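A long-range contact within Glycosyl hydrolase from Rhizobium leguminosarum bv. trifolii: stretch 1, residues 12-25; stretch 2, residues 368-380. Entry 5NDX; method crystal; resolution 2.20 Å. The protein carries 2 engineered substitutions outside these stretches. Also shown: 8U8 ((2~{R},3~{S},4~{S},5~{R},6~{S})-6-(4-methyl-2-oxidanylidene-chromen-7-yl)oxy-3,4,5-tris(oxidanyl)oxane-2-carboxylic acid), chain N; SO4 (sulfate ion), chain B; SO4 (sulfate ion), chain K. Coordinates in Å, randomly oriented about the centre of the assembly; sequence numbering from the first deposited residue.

Stretch 1 (12-25) SEAVRPFNRFWRGT
Stretch 2 368-380: SMELLATLGDTVC

Stretch 1 runs against stretch 2 in the opposite sense: Ala14 lies beside Cys380 (CA–CA 4.8 Å), Pro17 beside Thr378 (4.4 Å) and Phe18 beside Asp377 (4.7 Å), and Arg20 reaches back toward Ala373. Together the two bury 832 Å². The pairing is antiparallel locally, although the axes of strands 13-15 and 378-380 cross at 117°, and the chain of stretch 1 turns a corner at Arg16.

Glu13 (phi/psi -117/102) contributes backbone, its O lying 3.4 Å from Cys380 CA in a CA-H...O contact. Ala14 (-74/130) forms a non-hydrogen-bonded pair with Cys380, and its CB packs 3.7 Å from Thr378 CG2. Val15 (-100/-45, chi1 t) donates from N to Val379 O at 2.8 Å and 170°, nearly linear. At the corner, Arg16 (-170/165) accepts at O from Val379 N, 2.8 Å and 156°, so Val379 (-77/133, chi1 t) is held through both its N and its O. The Arg16 side chain (p, t, t, chi4 104°) lays one guanidinium face over Val379 CG2, with CZ–CG2 3.8 Å, while its edge meets a sulfate: NH2 donates to O4 of the chain K ion at 2.8 Å.

Pro17 (-64/156) directs CB away, and its CA approaches Asp377 O at 3.6 Å. The same carbonyl accepts from Phe18 N at 2.9 Å and 159°. The CA-to-CB bond of Phe18 (-127/127, chi1 t, chi2 71°) points toward stretch 2; Gly376 O sits at the ring edge, 3.4 Å from CD2, while CD1 meets Val379 CG2 at 3.6 Å and CE2 meets Leu375 CD1 at 3.9 Å.

Asn19 (-110/141, chi1 m) directs its CA-to-CB bond away from stretch 2 and makes no contact with it. Arg20 (-87/90; m, t, m, chi4 139°) reaches the turn instead: NH1 donates to Ala373 O at 2.9 Å, with a bent angle of 134°, and CD lies 3.5 Å from Leu375 O. Its NH2 donates to O2 of the chain B sulfate at 2.8 Å. The type I turn from Leu372 to Leu375 includes the Ala373 carbonyl used here.

Trp22 (-116/23, chi1 p, chi2 80°) packs on the helix and turn: CZ2–Leu372 CB 3.8 Å, CH2–Leu375 CD1 3.7 Å and CD1–Met369 CE 4.1 Å. Leu372 and Leu375 are both m, t; Met369 is m, t with chi3 98°, which brings CE to 3.2 Å from Trp22 O. One water accepts from Trp22 NE1 and donates to Met369 O, both at 2.8 Å, bridging indole to helix backbone. Beyond it, Gly24 O lies 3.8 Å from Met369 CE.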

# COMPACT_ATOMS: atom_id res chain seq x y z
N SER A 12 12.56 -24.25 -10.49
CA SER A 12 13.82 -24.85 -10.02
C SER A 12 14.98 -23.95 -10.37
O SER A 12 16.09 -24.23 -9.97
CB SER A 12 14.02 -26.26 -10.62
OG SER A 12 14.32 -26.18 -12.01
N GLU A 13 14.77 -22.88 -11.13
CA GLU A 13 15.87 -22.02 -11.44
C GLU A 13 15.77 -20.57 -10.91
O GLU A 13 15.11 -19.71 -11.53
CB GLU A 13 16.08 -22.03 -12.93
CG GLU A 13 17.24 -21.12 -13.29
CD GLU A 13 18.17 -21.77 -14.27
OE1 GLU A 13 18.58 -22.94 -13.99
OE2 GLU A 13 18.45 -21.10 -15.29
N ALA A 14 16.48 -20.30 -9.82
CA ALA A 14 16.57 -19.00 -9.17
C ALA A 14 17.46 -18.07 -9.97
O ALA A 14 18.53 -18.45 -10.39
CB ALA A 14 17.14 -19.18 -7.76
N VAL A 15 16.97 -16.86 -10.23
CA VAL A 15 17.71 -15.86 -10.98
C VAL A 15 18.38 -14.84 -10.05
O VAL A 15 19.52 -14.48 -10.26
CB VAL A 15 16.81 -15.13 -12.01
CG1 VAL A 15 17.56 -14.03 -12.75
CG2 VAL A 15 16.28 -16.12 -13.04
N ARG A 16 17.64 -14.36 -9.03
CA ARG A 16 18.09 -13.36 -8.09
C ARG A 16 17.06 -13.24 -6.93
O ARG A 16 15.94 -13.73 -7.04
CB ARG A 16 18.26 -12.00 -8.80
CG ARG A 16 17.05 -11.53 -9.57
CD ARG A 16 17.21 -10.07 -10.03
NE ARG A 16 16.10 -9.81 -10.93
CZ ARG A 16 14.98 -9.11 -10.67
NH1 ARG A 16 14.78 -8.47 -9.54
NH2 ARG A 16 14.08 -9.06 -11.62
N PRO A 17 17.45 -12.60 -5.82
CA PRO A 17 16.45 -12.30 -4.81
C PRO A 17 15.37 -11.33 -5.33
O PRO A 17 15.59 -10.62 -6.30
CB PRO A 17 17.26 -11.61 -3.69
CG PRO A 17 18.72 -11.87 -4.01
CD PRO A 17 18.76 -12.01 -5.50
N PHE A 18 14.21 -11.37 -4.71
CA PHE A 18 13.10 -10.50 -5.06
C PHE A 18 12.65 -9.83 -3.78
O PHE A 18 12.37 -10.52 -2.81
CB PHE A 18 11.93 -11.29 -5.64
CG PHE A 18 10.84 -10.41 -6.14
CD1 PHE A 18 11.04 -9.65 -7.30
CD2 PHE A 18 9.67 -10.25 -5.41
CE1 PHE A 18 10.04 -8.82 -7.76
CE2 PHE A 18 8.68 -9.42 -5.87
CZ PHE A 18 8.87 -8.69 -7.03
N ASN A 19 12.57 -8.51 -3.79
CA ASN A 19 11.98 -7.77 -2.71
C ASN A 19 10.67 -7.14 -3.13
O ASN A 19 10.54 -6.62 -4.26
CB ASN A 19 12.92 -6.69 -2.25
CG ASN A 19 14.12 -7.25 -1.49
OD1 ASN A 19 15.09 -7.48 -2.21
N ARG A 20 9.72 -7.16 -2.20
CA ARG A 20 8.45 -6.45 -2.36
C ARG A 20 8.71 -5.06 -1.85
O ARG A 20 8.52 -4.76 -0.68
CB ARG A 20 7.31 -7.16 -1.61
CG ARG A 20 7.13 -8.63 -2.09
CD ARG A 20 6.15 -9.44 -1.24
NE ARG A 20 6.61 -9.35 0.12
CZ ARG A 20 5.88 -9.19 1.20
NH1 ARG A 20 4.54 -9.18 1.18
NH2 ARG A 20 6.52 -9.00 2.31
N PHE A 21 9.14 -4.18 -2.76
CA PHE A 21 9.68 -2.89 -2.41
C PHE A 21 8.67 -1.72 -2.38
O PHE A 21 9.07 -0.57 -2.25
CB PHE A 21 10.85 -2.58 -3.37
CG PHE A 21 10.45 -2.50 -4.84
CD1 PHE A 21 9.86 -1.36 -5.36
CD2 PHE A 21 10.65 -3.57 -5.68
CE1 PHE A 21 9.46 -1.31 -6.70
CE2 PHE A 21 10.26 -3.54 -7.03
CZ PHE A 21 9.68 -2.41 -7.53
N TRP A 22 7.38 -2.02 -2.50
CA TRP A 22 6.31 -1.05 -2.72
C TRP A 22 5.33 -1.03 -1.55
O TRP A 22 4.18 -0.58 -1.73
CB TRP A 22 5.50 -1.42 -3.98
CG TRP A 22 4.98 -2.85 -3.87
CD1 TRP A 22 3.89 -3.30 -3.17
CD2 TRP A 22 5.61 -4.00 -4.42
NE1 TRP A 22 3.78 -4.65 -3.32
CE2 TRP A 22 4.84 -5.11 -4.05
CE3 TRP A 22 6.74 -4.19 -5.22
CZ2 TRP A 22 5.16 -6.41 -4.45
CZ3 TRP A 22 7.07 -5.48 -5.61
CH2 TRP A 22 6.26 -6.57 -5.25
N ARG A 23 5.76 -1.46 -0.37
CA ARG A 23 4.80 -1.80 0.70
C ARG A 23 4.57 -0.59 1.60
O ARG A 23 4.88 -0.58 2.79
CB ARG A 23 5.22 -3.04 1.46
CG ARG A 23 5.11 -4.35 0.66
CD ARG A 23 6.25 -5.35 0.89
NE ARG A 23 6.30 -5.62 2.17
CZ ARG A 23 7.27 -5.76 3.05
NH1 ARG A 23 8.59 -5.91 2.89
NH2 ARG A 23 6.70 -5.95 4.22
N GLY A 24 3.98 0.42 1.01
CA GLY A 24 3.76 1.70 1.68
C GLY A 24 2.67 2.49 1.03
O GLY A 24 2.45 2.40 -0.19
N THR A 25 1.98 3.28 1.83
CA THR A 25 1.05 4.26 1.31
C THR A 25 1.15 5.49 2.21
O THR A 25 1.98 5.58 3.13
CB THR A 25 -0.41 3.70 1.17
OG1 THR A 25 -1.28 4.69 0.60
CG2 THR A 25 -1.00 3.31 2.50
N SER A 368 -5.06 -4.45 -5.72
CA SER A 368 -3.87 -4.74 -6.48
C SER A 368 -2.71 -5.07 -5.50
O SER A 368 -1.93 -5.98 -5.76
CB SER A 368 -3.45 -3.59 -7.39
OG SER A 368 -3.29 -2.43 -6.62
N MET A 369 -2.60 -4.29 -4.42
CA MET A 369 -1.57 -4.53 -3.39
C MET A 369 -1.77 -5.81 -2.60
O MET A 369 -0.77 -6.45 -2.21
CB MET A 369 -1.43 -3.30 -2.49
CG MET A 369 -0.92 -2.10 -3.29
SD MET A 369 -0.78 -0.67 -2.26
CE MET A 369 0.95 -0.69 -1.86
N GLU A 370 -3.02 -6.22 -2.41
CA GLU A 370 -3.31 -7.54 -1.87
C GLU A 370 -2.74 -8.68 -2.70
O GLU A 370 -2.15 -9.61 -2.15
CB GLU A 370 -4.82 -7.78 -1.69
CG GLU A 370 -5.45 -6.94 -0.59
CD GLU A 370 -6.94 -7.26 -0.30
OE1 GLU A 370 -7.29 -8.25 0.41
OE2 GLU A 370 -7.78 -6.50 -0.78
N LEU A 371 -2.91 -8.61 -4.02
CA LEU A 371 -2.35 -9.58 -4.91
C LEU A 371 -0.84 -9.54 -4.91
O LEU A 371 -0.20 -10.58 -4.81
CB LEU A 371 -2.89 -9.44 -6.34
CG LEU A 371 -4.16 -10.22 -6.66
CD1 LEU A 371 -5.29 -9.86 -5.77
CD2 LEU A 371 -4.62 -9.97 -8.09
N LEU A 372 -0.28 -8.36 -5.07
CA LEU A 372 1.18 -8.21 -5.11
C LEU A 372 1.87 -8.66 -3.78
O LEU A 372 3.03 -9.11 -3.79
CB LEU A 372 1.56 -6.76 -5.45
CG LEU A 372 1.18 -6.26 -6.84
CD1 LEU A 372 1.26 -4.75 -6.92
CD2 LEU A 372 2.11 -6.83 -7.86
N ALA A 373 1.14 -8.58 -2.67
CA ALA A 373 1.66 -8.92 -1.36
C ALA A 373 1.97 -10.40 -1.27
O ALA A 373 2.78 -10.76 -0.45
CB ALA A 373 0.65 -8.56 -0.29
N THR A 374 1.34 -11.24 -2.12
CA THR A 374 1.59 -12.68 -2.15
C THR A 374 2.86 -13.12 -2.82
O THR A 374 3.12 -14.32 -2.86
CB THR A 374 0.44 -13.46 -2.84
OG1 THR A 374 0.41 -13.18 -4.27
CG2 THR A 374 -0.88 -13.08 -2.21
N LEU A 375 3.62 -12.19 -3.41
CA LEU A 375 4.80 -12.58 -4.13
C LEU A 375 5.87 -13.13 -3.18
O LEU A 375 5.89 -12.83 -2.00
CB LEU A 375 5.34 -11.42 -4.94
CG LEU A 375 4.54 -11.08 -6.22
CD1 LEU A 375 4.85 -9.68 -6.74
CD2 LEU A 375 4.77 -12.11 -7.29
N GLY A 376 6.70 -13.99 -3.74
CA GLY A 376 7.77 -14.65 -3.03
C GLY A 376 9.06 -13.87 -2.94
O GLY A 376 9.07 -12.67 -3.16
N ASP A 377 10.16 -14.57 -2.62
CA ASP A 377 11.41 -13.89 -2.27
C ASP A 377 12.52 -14.17 -3.28
O ASP A 377 13.67 -13.74 -3.09
CB ASP A 377 11.85 -14.26 -0.86
CG ASP A 377 12.22 -15.76 -0.74
OD1 ASP A 377 12.23 -16.56 -1.74
OD2 ASP A 377 12.49 -16.16 0.41
N THR A 378 12.20 -14.88 -4.35
CA THR A 378 13.21 -15.22 -5.34
C THR A 378 12.61 -15.13 -6.74
O THR A 378 11.53 -15.67 -6.96
CB THR A 378 13.74 -16.66 -5.08
OG1 THR A 378 14.17 -16.79 -3.72
CG2 THR A 378 14.89 -16.92 -5.91
N VAL A 379 13.28 -14.47 -7.67
CA VAL A 379 12.85 -14.47 -9.07
C VAL A 379 13.21 -15.79 -9.74
O VAL A 379 14.29 -16.28 -9.58
CB VAL A 379 13.44 -13.28 -9.83
CG1 VAL A 379 13.04 -13.30 -11.30
CG2 VAL A 379 13.00 -11.96 -9.18
N CYS A 380 12.26 -16.38 -10.45
CA CYS A 380 12.49 -17.61 -11.26
C CYS A 380 12.70 -17.27 -12.70
O CYS A 380 12.22 -16.25 -13.19
CB CYS A 380 11.22 -18.44 -11.39
SG CYS A 380 10.44 -18.88 -9.91
C15 8U8 N . 12.80 4.92 3.40
C13 8U8 N . 13.53 3.74 3.26
C14 8U8 N . 14.92 3.78 3.14
C16 8U8 N . 15.65 2.60 3.09
O9 8U8 N . 16.86 2.66 2.92
O8 8U8 N . 15.02 1.40 3.07
C11 8U8 N . 13.68 1.33 3.24
C10 8U8 N . 13.15 0.07 3.32
C12 8U8 N . 12.91 2.48 3.33
C7 8U8 N . 11.54 2.32 3.52
C8 8U8 N . 11.00 1.04 3.59
C9 8U8 N . 11.80 -0.10 3.50
O2 8U8 N . 11.22 -1.34 3.59
C5 8U8 N . 12.04 -2.48 3.95
O1 8U8 N . 12.53 -2.89 2.67
C1 8U8 N . 13.30 -4.12 2.59
C6 8U8 N . 14.65 -4.00 3.39
O7 8U8 N . 15.15 -2.87 3.56
O6 8U8 N . 15.12 -5.05 3.85
C2 8U8 N . 12.40 -5.22 3.15
O5 8U8 N . 13.04 -6.53 3.10
C3 8U8 N . 11.97 -4.87 4.59
O4 8U8 N . 11.07 -5.87 5.02
C4 8U8 N . 11.22 -3.54 4.60
O3 8U8 N . 10.89 -3.13 5.93
S SO4 B . 10.39 -8.30 1.19
O1 SO4 B . 10.80 -9.04 -0.02
O2 SO4 B . 9.23 -8.99 1.82
O3 SO4 B . 10.11 -6.86 0.91
O4 SO4 B . 11.52 -8.33 2.15
S SO4 K . 15.70 -10.92 -14.20
O1 SO4 K . 15.37 -12.21 -14.89
O2 SO4 K . 16.81 -10.19 -14.88
O3 SO4 K . 16.15 -11.18 -12.81
O4 SO4 K . 14.46 -10.09 -14.16
O HOH W 1 9.03 -11.28 -0.68
O HOH W 2 1.76 -5.39 -1.52